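Local atomic coordinates of N-acetyltransferase (Staphylococcus aureus subsp. aureus, PDB entry 4LUA), a protein that probably transfers an acetyl group from acetyl-coenzyme A to an amine, as a member of the GNAT acetyltransferase family. Residues Glu6-Thr11 against Gly59-Glu64; Arg20-Val25 against Tyr88-Asn93; Cys55-Cys60 against Ile67-Leu72. All coordinates share one frame; numbering follows the deposited sequence.

How the contacts relate
The three contacts lie in the N-terminal half of the GNAT domain. Contact 1 and contact 3 lie in the same antiparallel sheet and share strand 55-62, with Gly59 and Cys60 in both. Contact 1 joins this strand to the outermost strand 6-9 and is partly buried. One face, that of Lys8 and Tyr61, also carries a water. Contact 3 pairs the two central strands of the four in the core, where small and apolar side chains line the backbone ladder. Contact 2 is also buried but differs in kind. There helix 15-25 packs on strand 83-91 by apolar contact. Phe90 O and Thr92 OG1 hydrogen-bond to Thr69 and Ile67 of strand 65-75, so contact 2 adjoins contact 3.

Contact 1 (Glu6-Thr11 against Gly59-Glu64); sequences EIKTLT and GCYENE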
ATOM      1  N   GLU A   6       0.615  -3.703 -16.607  1.00 18.24           N
ATOM      2  CA  GLU A   6       0.590  -2.250 -16.827  1.00 17.94           C
ATOM      3  C   GLU A   6       0.235  -1.600 -15.490  1.00 17.44           C
ATOM      4  O   GLU A   6      -0.669  -2.098 -14.798  1.00 18.13           O
ATOM      5  CB  GLU A   6      -0.479  -1.852 -17.867  1.00 18.67           C
ATOM      6  CG  GLU A   6      -0.503  -0.298 -18.056  1.00 18.73           C
ATOM      7  CD  GLU A   6      -1.649   0.184 -18.926  1.00 20.77           C
ATOM      8  OE1 GLU A   6      -2.420  -0.647 -19.475  1.00 21.59           O
ATOM      9  OE2 GLU A   6      -1.791   1.417 -19.092  1.00 20.14           O
ATOM     10  N   ILE A   7       0.957  -0.568 -15.061  1.00 17.12           N
ATOM     11  CA  ILE A   7       0.581   0.147 -13.844  1.00 16.97           C
ATOM     12  C   ILE A   7      -0.168   1.407 -14.287  1.00 18.82           C
ATOM     13  O   ILE A   7       0.341   2.208 -15.094  1.00 17.74           O
ATOM     14  CB  ILE A   7       1.827   0.487 -13.021  1.00 16.75           C
ATOM     15  CG1 ILE A   7       2.498  -0.838 -12.566  1.00 16.65           C
ATOM     16  CG2 ILE A   7       1.412   1.383 -11.822  1.00 16.93           C
ATOM     17  CD1 ILE A   7       3.838  -0.616 -11.792  1.00 17.71           C
ATOM     18  N   LYS A   8      -1.417   1.529 -13.806  1.00 17.75           N
ATOM     19  CA  LYS A   8      -2.321   2.608 -14.193  1.00 18.54           C
ATOM     20  C   LYS A   8      -2.694   3.430 -12.987  1.00 21.04           C
ATOM     21  O   LYS A   8      -2.705   2.939 -11.845  1.00 19.68           O
ATOM     22  CB  LYS A   8      -3.625   2.054 -14.807  1.00 19.17           C
ATOM     23  CG  LYS A   8      -3.467   1.172 -16.082  1.00 19.29           C
ATOM     24  CD  LYS A   8      -4.850   0.753 -16.719  1.00 20.36           C
ATOM     25  CE  LYS A   8      -4.768  -0.569 -17.549  1.00 27.74           C
ATOM     26  NZ  LYS A   8      -5.985  -0.986 -18.378  1.00 28.98           N
ATOM     27  N   THR A   9      -2.984   4.695 -13.221  1.00 20.47           N
ATOM     28  CA  THR A   9      -3.552   5.500 -12.157  1.00 20.44           C
ATOM     29  C   THR A   9      -5.036   5.193 -12.179  1.00 24.38           C
ATOM     30  O   THR A   9      -5.695   5.217 -13.239  1.00 27.45           O
ATOM     31  CB  THR A   9      -3.293   7.012 -12.359  1.00 27.13           C
ATOM     32  OG1 THR A   9      -1.885   7.286 -12.225  1.00 27.87           O
ATOM     33  CG2 THR A   9      -3.992   7.799 -11.276  1.00 28.37           C
ATOM     34  N   LEU A  10      -5.601   4.948 -11.008  1.00 21.31           N
ATOM     35  CA  LEU A  10      -7.022   4.619 -10.896  1.00 22.57           C
ATOM     36  C   LEU A  10      -7.763   5.883 -10.562  1.00 24.43           C
ATOM     37  O   LEU A  10      -7.234   6.778  -9.891  1.00 26.33           O
ATOM     38  CB  LEU A  10      -7.256   3.582  -9.789  1.00 21.92           C
ATOM     39  CG  LEU A  10      -6.436   2.295  -9.950  1.00 22.94           C
ATOM     40  CD1 LEU A  10      -6.943   1.287  -8.882  1.00 23.62           C
ATOM     41  CD2 LEU A  10      -6.638   1.747 -11.411  1.00 24.93           C
ATOM     42  N   THR A  11      -8.983   5.976 -11.048  1.00 24.90           N
ATOM     43  CA  THR A  11      -9.877   7.095 -10.730  1.00 26.75           C
ATOM     44  C   THR A  11     -11.241   6.562 -10.259  1.00 28.42           C
ATOM     45  O   THR A  11     -11.403   5.355 -10.049  1.00 27.13           O
ATOM     46  CB  THR A  11     -10.080   8.013 -11.943  1.00 30.49           C
ATOM     47  OG1 THR A  11     -10.976   7.384 -12.878  1.00 37.15           O
ATOM     48  CG2 THR A  11      -8.735   8.324 -12.621  1.00 39.99           C
ATOM     49  N   GLY A  59      -3.060   0.931  -9.858  1.00 17.32           N
ATOM     50  CA  GLY A  59      -3.483  -0.465 -10.039  1.00 18.89           C
ATOM     51  C   GLY A  59      -2.589  -1.191 -11.021  1.00 19.39           C
ATOM     52  O   GLY A  59      -2.162  -0.608 -11.993  1.00 20.25           O
ATOM     53  N   CYS A  60      -2.277  -2.456 -10.744  1.00 16.72           N
ATOM     54  CA  CYS A  60      -1.528  -3.269 -11.698  1.00 15.09           C
ATOM     55  C   CYS A  60      -2.537  -4.116 -12.468  1.00 14.78           C
ATOM     56  O   CYS A  60      -3.370  -4.857 -11.881  1.00 17.63           O
ATOM     57  CB  CYS A  60      -0.653  -4.256 -10.931  1.00 13.05           C
ATOM     58  SG  CYS A  60       0.580  -3.348  -9.924  1.00 17.98           S
ATOM     59  N   TYR A  61      -2.453  -4.026 -13.799  1.00 16.31           N
ATOM     60  CA  TYR A  61      -3.354  -4.811 -14.654  1.00 18.24           C
ATOM     61  C   TYR A  61      -2.594  -5.865 -15.440  1.00 20.44           C
ATOM     62  O   TYR A  61      -1.571  -5.561 -16.058  1.00 21.47           O
ATOM     63  CB  TYR A  61      -4.115  -3.903 -15.629  1.00 20.35           C
ATOM     64  CG  TYR A  61      -5.236  -3.111 -14.989  1.00 21.21           C
ATOM     65  CD1 TYR A  61      -6.546  -3.545 -15.114  1.00 25.23           C
ATOM     66  CD2 TYR A  61      -4.964  -1.983 -14.212  1.00 26.02           C
ATOM     67  CE1 TYR A  61      -7.551  -2.854 -14.511  1.00 28.05           C
ATOM     68  CE2 TYR A  61      -5.970  -1.277 -13.626  1.00 25.70           C
ATOM     69  CZ  TYR A  61      -7.248  -1.723 -13.765  1.00 27.21           C
ATOM     70  OH  TYR A  61      -8.313  -1.028 -13.210  1.00 38.31           O
ATOM     71  N   GLU A  62      -3.176  -7.061 -15.488  1.00 20.03           N
ATOM     72  CA  GLU A  62      -2.738  -8.090 -16.456  1.00 19.87           C
ATOM     73  C   GLU A  62      -3.912  -8.252 -17.397  1.00 22.37           C
ATOM     74  O   GLU A  62      -4.969  -8.771 -16.980  1.00 23.71           O
ATOM     75  CB  GLU A  62      -2.467  -9.389 -15.714  1.00 27.18           C
ATOM     76  CG  GLU A  62      -1.764 -10.451 -16.534  1.00 36.19           C
ATOM     77  CD  GLU A  62      -1.479 -11.686 -15.696  1.00 48.82           C
ATOM     78  OE1 GLU A  62      -1.986 -11.751 -14.546  1.00 45.87           O
ATOM     79  OE2 GLU A  62      -0.742 -12.571 -16.177  1.00 55.64           O
ATOM     80  N   ASN A  63      -3.738  -7.776 -18.636  1.00 22.42           N
ATOM     81  CA  ASN A  63      -4.806  -7.790 -19.652  1.00 23.91           C
ATOM     82  C   ASN A  63      -6.016  -6.990 -19.132  1.00 28.48           C
ATOM     83  O   ASN A  63      -5.895  -5.780 -18.954  1.00 30.68           O
ATOM     84  CB  ASN A  63      -5.177  -9.223 -20.101  1.00 24.77           C
ATOM     85  CG  ASN A  63      -6.157  -9.213 -21.252  1.00 29.18           C
ATOM     86  OD1 ASN A  63      -6.260  -8.221 -21.989  1.00 29.84           O
ATOM     87  ND2 ASN A  63      -6.870 -10.317 -21.444  1.00 33.99           N
ATOM     88  N   GLU A  64      -7.165  -7.636 -18.874  1.00 27.64           N
ATOM     89  CA  GLU A  64      -8.316  -6.858 -18.410  1.00 28.87           C
ATOM     90  C   GLU A  64      -8.468  -6.826 -16.896  1.00 32.47           C
ATOM     91  O   GLU A  64      -9.368  -6.140 -16.379  1.00 34.35           O
ATOM     92  CB  GLU A  64      -9.622  -7.396 -18.989  1.00 32.02           C
ATOM     93  CG  GLU A  64      -9.676  -7.331 -20.463  1.00 34.58           C
ATOM     94  CD  GLU A  64     -11.051  -7.645 -20.948  1.00 49.18           C
ATOM     95  OE1 GLU A  64     -11.962  -6.832 -20.680  1.00 60.28           O
ATOM     96  OE2 GLU A  64     -11.210  -8.716 -21.559  1.00 53.22           O
TER
HETATM   97  O   HOH W   1      -7.447  -3.344 -18.640  1.00 39.99           O
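Glu6 and Tyr61 form a hydrogen-bonded antiparallel pair, and so do Lys8 and Gly59. Tyr61 N donates to Glu6 O over 2.8 Å, and Glu6 N returns a bond to Tyr61 O. Lys8 N reaches Gly59 O in a nearly straight bond (172° at the hydrogen), and Gly59 N donates to Lys8 O. These four bonds tie strand 6-9, the first strand and an edge of the antiparallel N-terminal GNAT sheet, to strand 55-62.

The side chains of Lys8 and Tyr61 lie on the same face of the sheet. The lysine chain is extended beyond CG and crosses the tyrosine at about a right angle. Its CE sits 3.6 Å from Tyr61 CD2. Lys8 NZ stands 4.3 Å from the ring centroid, over the face but offset toward the rim, in a cation-pi contact. A water takes a hydrogen bond from Lys8 NZ (2.8 Å) and donates one to Asn63 O. Glu6 OE1 makes a long salt bridge to Lys8 NZ at 3.7 Å.

Leu10 approaches the same ring at its edge, in plane. Its CD2 is 3.7 Å from Tyr61 OH and 3.8 Å from Tyr61 CE2. Leu10 CG also rests on Gly59 N. Gly59 has no side chain, and this lets the leucine lie directly against the strand. On the other face of the sheet, Ile7 CG1 touches Cys60 SG at 4.1 Å. Phe105 and Leu102 of helix 96-112 pack against Ile7 and Cys60 there.

The ammonium group thus gathers a ring face, a water and a distant carboxylate at the margin of the sheet. Such surroundings are consistent with a charged lysine and with an aliphatic chain held across the ring, while the backbone bonds set the register.

Contact 2 (Arg20-Val25 against Tyr88-Asn93); sequences RLVSTV and YNFVTN
Phe90 meets helix 15-25 through Val22. The CB of Phe90 points toward the helix, and its CG, anti to the carbonyl carbon (chi1 -65°), comes within contact of Val22 CG1. Val22 CB lies over the centre of the ring, 4.1 Å from the centroid and 10° off the normal, in a CH-pi contact. Val22 CG1 comes closer to one side of the ring, 3.5 Å from Phe90 CD2. Val25 CG1, one turn further along the helix, lies near the ring plane at its edge and touches Phe90 CB at 4.1 Å. Leu21 CD2 reaches the backbone of the strand at Phe90 O.

The next residue of the strand, Val91, points away from the helix. Its side chain packs on Ala68 and Asn99 instead. Only its backbone meets the helix, where Val25 CG1 packs 3.7 Å from Val91 O.

Thr92 closes the contact. Leu21 CD1 lies 3.7 Å from Thr92 OG1, and Val25 CG2 approaches the same oxygen at 4.0 Å. The valine and the threonine cross at about a right angle. Two methyl groups thus approach the hydroxyl from the helix side; its hydrogen-bonding partner is Ile67 O, on the neighbouring strand 65-75. The polar end of Thr92 is satisfied within the sheet, and its meeting with the helix is van der Waals packing.

The helix and strand axes are 8.3 Å apart at closest approach and inclined at 71°. Leu21, Val22 and Val25 supply the helix side of the contact, and Met39 also covers Val22. This is the packing of the first helix of a GNAT fold on the fourth strand. In that family the fourth strand leads into the coenzyme A-binding loop and the helix after it, here helix 96-112.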
ATOM      1  N   ARG A  20     -13.952  -4.831  -6.268  1.00 30.49           N
ATOM      2  CA  ARG A  20     -13.950  -6.277  -6.437  1.00 30.86           C
ATOM      3  C   ARG A  20     -12.599  -6.823  -5.987  1.00 29.04           C
ATOM      4  O   ARG A  20     -12.535  -7.891  -5.344  1.00 29.89           O
ATOM      5  CB  ARG A  20     -14.196  -6.630  -7.894  1.00 31.29           C
ATOM      6  CG  ARG A  20     -14.171  -8.114  -8.241  1.00 43.29           C
ATOM      7  CD  ARG A  20     -14.416  -8.275  -9.751  1.00 53.53           C
ATOM      8  NE  ARG A  20     -15.524  -7.418 -10.212  1.00 64.07           N
ATOM      9  CZ  ARG A  20     -15.425  -6.468 -11.154  1.00 69.81           C
ATOM     10  NH1 ARG A  20     -14.260  -6.247 -11.772  1.00 67.13           N
ATOM     11  NH2 ARG A  20     -16.495  -5.735 -11.484  1.00 68.44           N
ATOM     12  N   LEU A  21     -11.530  -6.098  -6.305  1.00 27.25           N
ATOM     13  CA  LEU A  21     -10.219  -6.659  -5.937  1.00 25.72           C
ATOM     14  C   LEU A  21     -10.054  -6.699  -4.423  1.00 25.83           C
ATOM     15  O   LEU A  21      -9.625  -7.729  -3.809  1.00 26.52           O
ATOM     16  CB  LEU A  21      -9.096  -5.781  -6.499  1.00 24.06           C
ATOM     17  CG  LEU A  21      -7.680  -6.104  -5.994  1.00 22.61           C
ATOM     18  CD1 LEU A  21      -7.196  -7.395  -6.678  1.00 22.39           C
ATOM     19  CD2 LEU A  21      -6.756  -4.891  -6.309  1.00 22.16           C
ATOM     20  N   VAL A  22     -10.318  -5.554  -3.790  1.00 26.06           N
ATOM     21  CA  VAL A  22     -10.012  -5.479  -2.362  1.00 26.20           C
ATOM     22  C   VAL A  22     -10.911  -6.381  -1.531  1.00 28.01           C
ATOM     23  O   VAL A  22     -10.441  -6.940  -0.514  1.00 32.29           O
ATOM     24  CB  VAL A  22      -9.942  -4.042  -1.781  1.00 26.16           C
ATOM     25  CG1 VAL A  22      -8.887  -3.162  -2.590  1.00 25.10           C
ATOM     26  CG2 VAL A  22     -11.327  -3.399  -1.770  1.00 27.89           C
ATOM     27  N   SER A  23     -12.160  -6.565  -1.946  1.00 29.91           N
ATOM     28  CA  SER A  23     -13.011  -7.483  -1.212  1.00 39.67           C
ATOM     29  C   SER A  23     -12.596  -8.931  -1.477  1.00 41.24           C
ATOM     30  O   SER A  23     -12.762  -9.775  -0.603  1.00 47.25           O
ATOM     31  CB  SER A  23     -14.491  -7.251  -1.515  1.00 43.63           C
ATOM     32  OG  SER A  23     -14.757  -7.398  -2.893  1.00 47.23           O
ATOM     33  N   THR A  24     -12.010  -9.217  -2.645  1.00 34.86           N
ATOM     34  CA  THR A  24     -11.667 -10.611  -2.953  1.00 30.16           C
ATOM     35  C   THR A  24     -10.325 -11.008  -2.309  1.00 33.19           C
ATOM     36  O   THR A  24     -10.159 -12.068  -1.698  1.00 33.63           O
ATOM     37  CB  THR A  24     -11.627 -10.850  -4.463  1.00 36.15           C
ATOM     38  OG1 THR A  24     -12.949 -10.649  -4.996  1.00 39.49           O
ATOM     39  CG2 THR A  24     -11.206 -12.276  -4.742  1.00 40.04           C
ATOM     40  N   VAL A  25      -9.370 -10.106  -2.409  1.00 26.96           N
ATOM     41  CA  VAL A  25      -8.073 -10.320  -1.771  1.00 25.76           C
ATOM     42  C   VAL A  25      -8.182 -10.332  -0.210  1.00 26.70           C
ATOM     43  O   VAL A  25      -7.614 -11.216   0.474  1.00 29.51           O
ATOM     44  CB  VAL A  25      -7.123  -9.277  -2.290  1.00 25.77           C
ATOM     45  CG1 VAL A  25      -5.788  -9.328  -1.521  1.00 26.69           C
ATOM     46  CG2 VAL A  25      -6.935  -9.568  -3.759  1.00 29.84           C
ATOM     47  N   TYR A  88      -3.208   0.824   1.806  1.00 14.01           N
ATOM     48  CA  TYR A  88      -4.211   0.102   0.981  1.00 14.49           C
ATOM     49  C   TYR A  88      -3.532  -0.739  -0.094  1.00 15.80           C
ATOM     50  O   TYR A  88      -3.903  -0.690  -1.278  1.00 14.40           O
ATOM     51  CB  TYR A  88      -5.217   1.085   0.355  1.00 17.37           C
ATOM     52  CG  TYR A  88      -5.813   2.001   1.416  1.00 18.94           C
ATOM     53  CD1 TYR A  88      -6.371   1.485   2.576  1.00 22.30           C
ATOM     54  CD2 TYR A  88      -5.767   3.377   1.253  1.00 21.12           C
ATOM     55  CE1 TYR A  88      -6.900   2.342   3.555  1.00 23.97           C
ATOM     56  CE2 TYR A  88      -6.281   4.226   2.224  1.00 21.92           C
ATOM     57  CZ  TYR A  88      -6.823   3.689   3.367  1.00 24.92           C
ATOM     58  OH  TYR A  88      -7.351   4.539   4.338  1.00 28.79           O
ATOM     59  N   ASN A  89      -2.581  -1.556   0.331  1.00 13.21           N
ATOM     60  CA  ASN A  89      -1.798  -2.388  -0.615  1.00 12.70           C
ATOM     61  C   ASN A  89      -2.397  -3.777  -0.588  1.00 13.88           C
ATOM     62  O   ASN A  89      -2.214  -4.540   0.382  1.00 13.80           O
ATOM     63  CB  ASN A  89      -0.349  -2.364  -0.129  1.00 13.86           C
ATOM     64  CG  ASN A  89       0.656  -3.151  -1.026  1.00 13.31           C
ATOM     65  OD1 ASN A  89       1.703  -3.567  -0.527  1.00 13.33           O
ATOM     66  ND2 ASN A  89       0.323  -3.412  -2.304  1.00 13.96           N
ATOM     67  N   PHE A  90      -3.187  -4.100  -1.622  1.00 13.48           N
ATOM     68  CA  PHE A  90      -3.785  -5.440  -1.740  1.00 14.81           C
ATOM     69  C   PHE A  90      -3.254  -6.075  -2.994  1.00 16.01           C
ATOM     70  O   PHE A  90      -3.334  -5.475  -4.079  1.00 15.40           O
ATOM     71  CB  PHE A  90      -5.334  -5.303  -1.848  1.00 16.74           C
ATOM     72  CG  PHE A  90      -5.964  -4.744  -0.602  1.00 14.75           C
ATOM     73  CD1 PHE A  90      -6.419  -5.569   0.408  1.00 16.67           C
ATOM     74  CD2 PHE A  90      -6.108  -3.366  -0.472  1.00 16.33           C
ATOM     75  CE1 PHE A  90      -7.005  -5.043   1.590  1.00 18.73           C
ATOM     76  CE2 PHE A  90      -6.692  -2.829   0.692  1.00 16.00           C
ATOM     77  CZ  PHE A  90      -7.147  -3.654   1.711  1.00 18.00           C
ATOM     78  N   VAL A  91      -2.695  -7.283  -2.861  1.00 14.50           N
ATOM     79  CA  VAL A  91      -2.012  -7.917  -3.994  1.00 15.02           C
ATOM     80  C   VAL A  91      -2.549  -9.339  -4.125  1.00 16.77           C
ATOM     81  O   VAL A  91      -2.515 -10.082  -3.142  1.00 17.99           O
ATOM     82  CB  VAL A  91      -0.519  -8.055  -3.690  1.00 18.19           C
ATOM     83  CG1 VAL A  91       0.201  -8.604  -4.925  1.00 16.75           C
ATOM     84  CG2 VAL A  91       0.052  -6.762  -3.186  1.00 22.94           C
ATOM     85  N   THR A  92      -3.060  -9.726  -5.304  1.00 16.10           N
ATOM     86  CA  THR A  92      -3.533 -11.095  -5.507  1.00 16.44           C
ATOM     87  C   THR A  92      -2.418 -12.074  -5.131  1.00 16.32           C
ATOM     88  O   THR A  92      -1.288 -11.911  -5.554  1.00 19.47           O
ATOM     89  CB  THR A  92      -4.007 -11.291  -6.949  1.00 20.18           C
ATOM     90  OG1 THR A  92      -5.115 -10.405  -7.168  1.00 22.90           O
ATOM     91  CG2 THR A  92      -4.510 -12.754  -7.124  1.00 23.22           C
ATOM     92  N   ASN A  93      -2.779 -13.073  -4.309  1.00 20.93           N
ATOM     93  CA  ASN A  93      -1.837 -14.117  -3.845  1.00 21.19           C
ATOM     94  C   ASN A  93      -0.633 -13.566  -3.064  1.00 22.53           C
ATOM     95  O   ASN A  93       0.359 -14.295  -2.897  1.00 21.56           O
ATOM     96  CB  ASN A  93      -1.274 -14.927  -5.031  1.00 22.42           C
ATOM     97  CG  ASN A  93      -2.353 -15.618  -5.877  1.00 32.68           C
ATOM     98  OD1 ASN A  93      -3.358 -16.072  -5.350  1.00 38.93           O
ATOM     99  ND2 ASN A  93      -2.125 -15.706  -7.204  1.00 40.45           N
TER

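Contact 3 (Cys55-Cys60 against Ile67-Leu72); sequences CIVFGC and IATAAL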
ATOM      1  N   CYS A  55      -4.310  11.868  -2.424  1.00 35.47           N
ATOM      2  CA  CYS A  55      -4.160  10.434  -2.392  1.00 29.04           C
ATOM      3  C   CYS A  55      -4.181  10.038  -3.834  1.00 28.48           C
ATOM      4  O   CYS A  55      -5.174  10.331  -4.539  1.00 31.73           O
ATOM      5  CB  CYS A  55      -5.393   9.813  -1.749  1.00 30.97           C
ATOM      6  SG  CYS A  55      -5.237   8.085  -1.426  1.00 40.03           S
ATOM      7  N   ILE A  56      -3.139   9.390  -4.294  1.00 24.12           N
ATOM      8  CA  ILE A  56      -3.132   8.855  -5.637  1.00 24.77           C
ATOM      9  C   ILE A  56      -3.127   7.334  -5.516  1.00 21.74           C
ATOM     10  O   ILE A  56      -2.397   6.751  -4.707  1.00 20.69           O
ATOM     11  CB  ILE A  56      -1.933   9.354  -6.472  1.00 28.25           C
ATOM     12  CG1 ILE A  56      -2.035   8.792  -7.893  1.00 27.00           C
ATOM     13  CG2 ILE A  56      -0.622   8.867  -5.933  1.00 30.58           C
ATOM     14  CD1 ILE A  56      -1.109   9.451  -8.882  1.00 35.10           C
ATOM     15  N   VAL A  57      -3.968   6.683  -6.301  1.00 22.25           N
ATOM     16  CA  VAL A  57      -4.133   5.224  -6.248  1.00 20.86           C
ATOM     17  C   VAL A  57      -3.663   4.559  -7.516  1.00 19.94           C
ATOM     18  O   VAL A  57      -4.002   4.988  -8.630  1.00 21.29           O
ATOM     19  CB  VAL A  57      -5.644   4.890  -6.013  1.00 22.57           C
ATOM     20  CG1 VAL A  57      -5.836   3.353  -5.903  1.00 23.20           C
ATOM     21  CG2 VAL A  57      -6.172   5.628  -4.767  1.00 23.83           C
ATOM     22  N   PHE A  58      -2.857   3.498  -7.367  1.00 17.77           N
ATOM     23  CA  PHE A  58      -2.321   2.813  -8.541  1.00 16.87           C
ATOM     24  C   PHE A  58      -2.860   1.405  -8.621  1.00 16.36           C
ATOM     25  O   PHE A  58      -3.013   0.737  -7.540  1.00 18.67           O
ATOM     26  CB  PHE A  58      -0.786   2.732  -8.371  1.00 15.44           C
ATOM     27  CG  PHE A  58      -0.147   4.096  -8.190  1.00 15.36           C
ATOM     28  CD1 PHE A  58      -0.160   4.967  -9.273  1.00 17.08           C
ATOM     29  CD2 PHE A  58       0.475   4.487  -6.982  1.00 16.20           C
ATOM     30  CE1 PHE A  58       0.401   6.255  -9.152  1.00 17.47           C
ATOM     31  CE2 PHE A  58       1.068   5.770  -6.857  1.00 15.98           C
ATOM     32  CZ  PHE A  58       1.026   6.638  -7.928  1.00 17.37           C
ATOM     33  N   GLY A  59      -3.060   0.931  -9.858  1.00 17.32           N
ATOM     34  CA  GLY A  59      -3.483  -0.465 -10.039  1.00 18.89           C
ATOM     35  C   GLY A  59      -2.589  -1.191 -11.021  1.00 19.39           C
ATOM     36  O   GLY A  59      -2.162  -0.608 -11.993  1.00 20.25           O
ATOM     37  N   CYS A  60      -2.277  -2.456 -10.744  1.00 16.72           N
ATOM     38  CA  CYS A  60      -1.528  -3.269 -11.698  1.00 15.09           C
ATOM     39  C   CYS A  60      -2.537  -4.116 -12.468  1.00 14.78           C
ATOM     40  O   CYS A  60      -3.370  -4.857 -11.881  1.00 17.63           O
ATOM     41  CB  CYS A  60      -0.653  -4.256 -10.931  1.00 13.05           C
ATOM     42  SG  CYS A  60       0.580  -3.348  -9.924  1.00 17.98           S
ATOM     43  N   ILE A  67      -5.048  -6.754 -10.671  1.00 17.10           N
ATOM     44  CA  ILE A  67      -4.493  -7.793  -9.793  1.00 16.49           C
ATOM     45  C   ILE A  67      -3.811  -7.299  -8.538  1.00 17.38           C
ATOM     46  O   ILE A  67      -3.511  -8.089  -7.648  1.00 18.91           O
ATOM     47  CB  ILE A  67      -3.549  -8.754 -10.570  1.00 17.32           C
ATOM     48  CG1 ILE A  67      -2.290  -8.038 -11.061  1.00 19.46           C
ATOM     49  CG2 ILE A  67      -4.362  -9.379 -11.738  1.00 24.32           C
ATOM     50  CD1 ILE A  67      -1.256  -9.066 -11.598  1.00 29.18           C
ATOM     51  N   ALA A  68      -3.559  -5.995  -8.457  1.00 16.33           N
ATOM     52  CA  ALA A  68      -2.898  -5.450  -7.271  1.00 14.70           C
ATOM     53  C   ALA A  68      -3.115  -3.958  -7.219  1.00 14.66           C
ATOM     54  O   ALA A  68      -3.356  -3.310  -8.261  1.00 16.20           O
ATOM     55  CB  ALA A  68      -1.354  -5.739  -7.272  1.00 15.99           C
ATOM     56  N   THR A  69      -3.029  -3.407  -6.004  1.00 13.82           N
ATOM     57  CA  THR A  69      -3.155  -1.953  -5.862  1.00 15.69           C
ATOM     58  C   THR A  69      -2.350  -1.473  -4.665  1.00 13.77           C
ATOM     59  O   THR A  69      -2.102  -2.255  -3.732  1.00 13.62           O
ATOM     60  CB  THR A  69      -4.649  -1.543  -5.657  1.00 13.79           C
ATOM     61  OG1 THR A  69      -4.775  -0.104  -5.685  1.00 13.61           O
ATOM     62  CG2 THR A  69      -5.333  -2.115  -4.374  1.00 16.18           C
ATOM     63  N   ALA A  70      -1.946  -0.185  -4.722  1.00 13.85           N
ATOM     64  CA  ALA A  70      -1.492   0.504  -3.498  1.00 12.81           C
ATOM     65  C   ALA A  70      -1.770   1.980  -3.716  1.00 14.44           C
ATOM     66  O   ALA A  70      -1.890   2.415  -4.861  1.00 15.56           O
ATOM     67  CB  ALA A  70       0.019   0.212  -3.235  1.00 12.61           C
ATOM     68  N   ALA A  71      -1.875   2.721  -2.606  1.00 14.59           N
ATOM     69  CA  ALA A  71      -2.157   4.157  -2.636  1.00 16.01           C
ATOM     70  C   ALA A  71      -1.000   4.913  -1.920  1.00 15.52           C
ATOM     71  O   ALA A  71      -0.339   4.409  -0.999  1.00 16.95           O
ATOM     72  CB  ALA A  71      -3.477   4.387  -1.949  1.00 17.83           C
ATOM     73  N   LEU A  72      -0.753   6.121  -2.410  1.00 15.92           N
ATOM     74  CA  LEU A  72       0.232   6.977  -1.818  1.00 16.97           C
ATOM     75  C   LEU A  72      -0.596   8.152  -1.301  1.00 19.20           C
ATOM     76  O   LEU A  72      -1.167   8.937  -2.080  1.00 21.37           O
ATOM     77  CB  LEU A  72       1.226   7.379  -2.926  1.00 18.15           C
ATOM     78  CG  LEU A  72       2.367   8.272  -2.529  1.00 25.39           C
ATOM     79  CD1 LEU A  72       3.156   7.641  -1.363  1.00 26.01           C
ATOM     80  CD2 LEU A  72       3.278   8.554  -3.754  1.00 26.73           C
TER
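Strands 55-62 and 65-75 form a beta hairpin in the middle of the four-stranded N-terminal sheet of the GNAT fold, and Ile56 and Leu72 make a hydrogen-bonded antiparallel pair within it. Leu72 N donates to Ile56 O (2.9 Å), and Ile56 N donates to Leu72 O. Two residues on, Phe58 N reaches Ala70 O, also at 2.9 Å. The return bond, from Ala70 N to Phe58 O, is longer at 3.2 Å and more bent (148° at the hydrogen).

Near the turn the pairing changes. Cys60 N donates to Ala68 O, while Cys60 O accepts from Ile67 N at 2.8 Å. One residue thus faces two successive ones, consistent with a beta bulge at Ile67 and Ala68 opposite Cys60. The CA-H groups of Cys55, Gly59, Thr69 and Ala71 add weaker contacts to carbonyl oxygens across the hairpin.

Apolar contacts divide between the two faces. On the face of Ile56, Phe58 and Leu72, Ile56 CG2 lies 3.8 Å from Leu72 CB. Cys60 CB meets Ala68 CB. The Phe58 ring makes edge-to-face contacts with Phe105 and Tyr109 of helix 96-112, which covers this face. The other face carries Val57, Thr69 and Ala71. There Val57 CG2 touches Ala71 CB at 4.1 Å, and Cys55 SG lies beside the same methyl. Tyr18 of helix 15-25 packs on Val57 and Thr69.

One side-chain hydrogen bond crosses the hairpin. Thr69 OG1 is anti to its backbone N (chi1 -173°) and packs 3.6 Å from Val57 CG1. It donates to Phe58 O, which Ala70 N also grips. The two donors arrive from opposite faces of the carbonyl plane, and the hydroxyl is the closer, with Thr69 OG1 only 2.7 Å from Phe58 O.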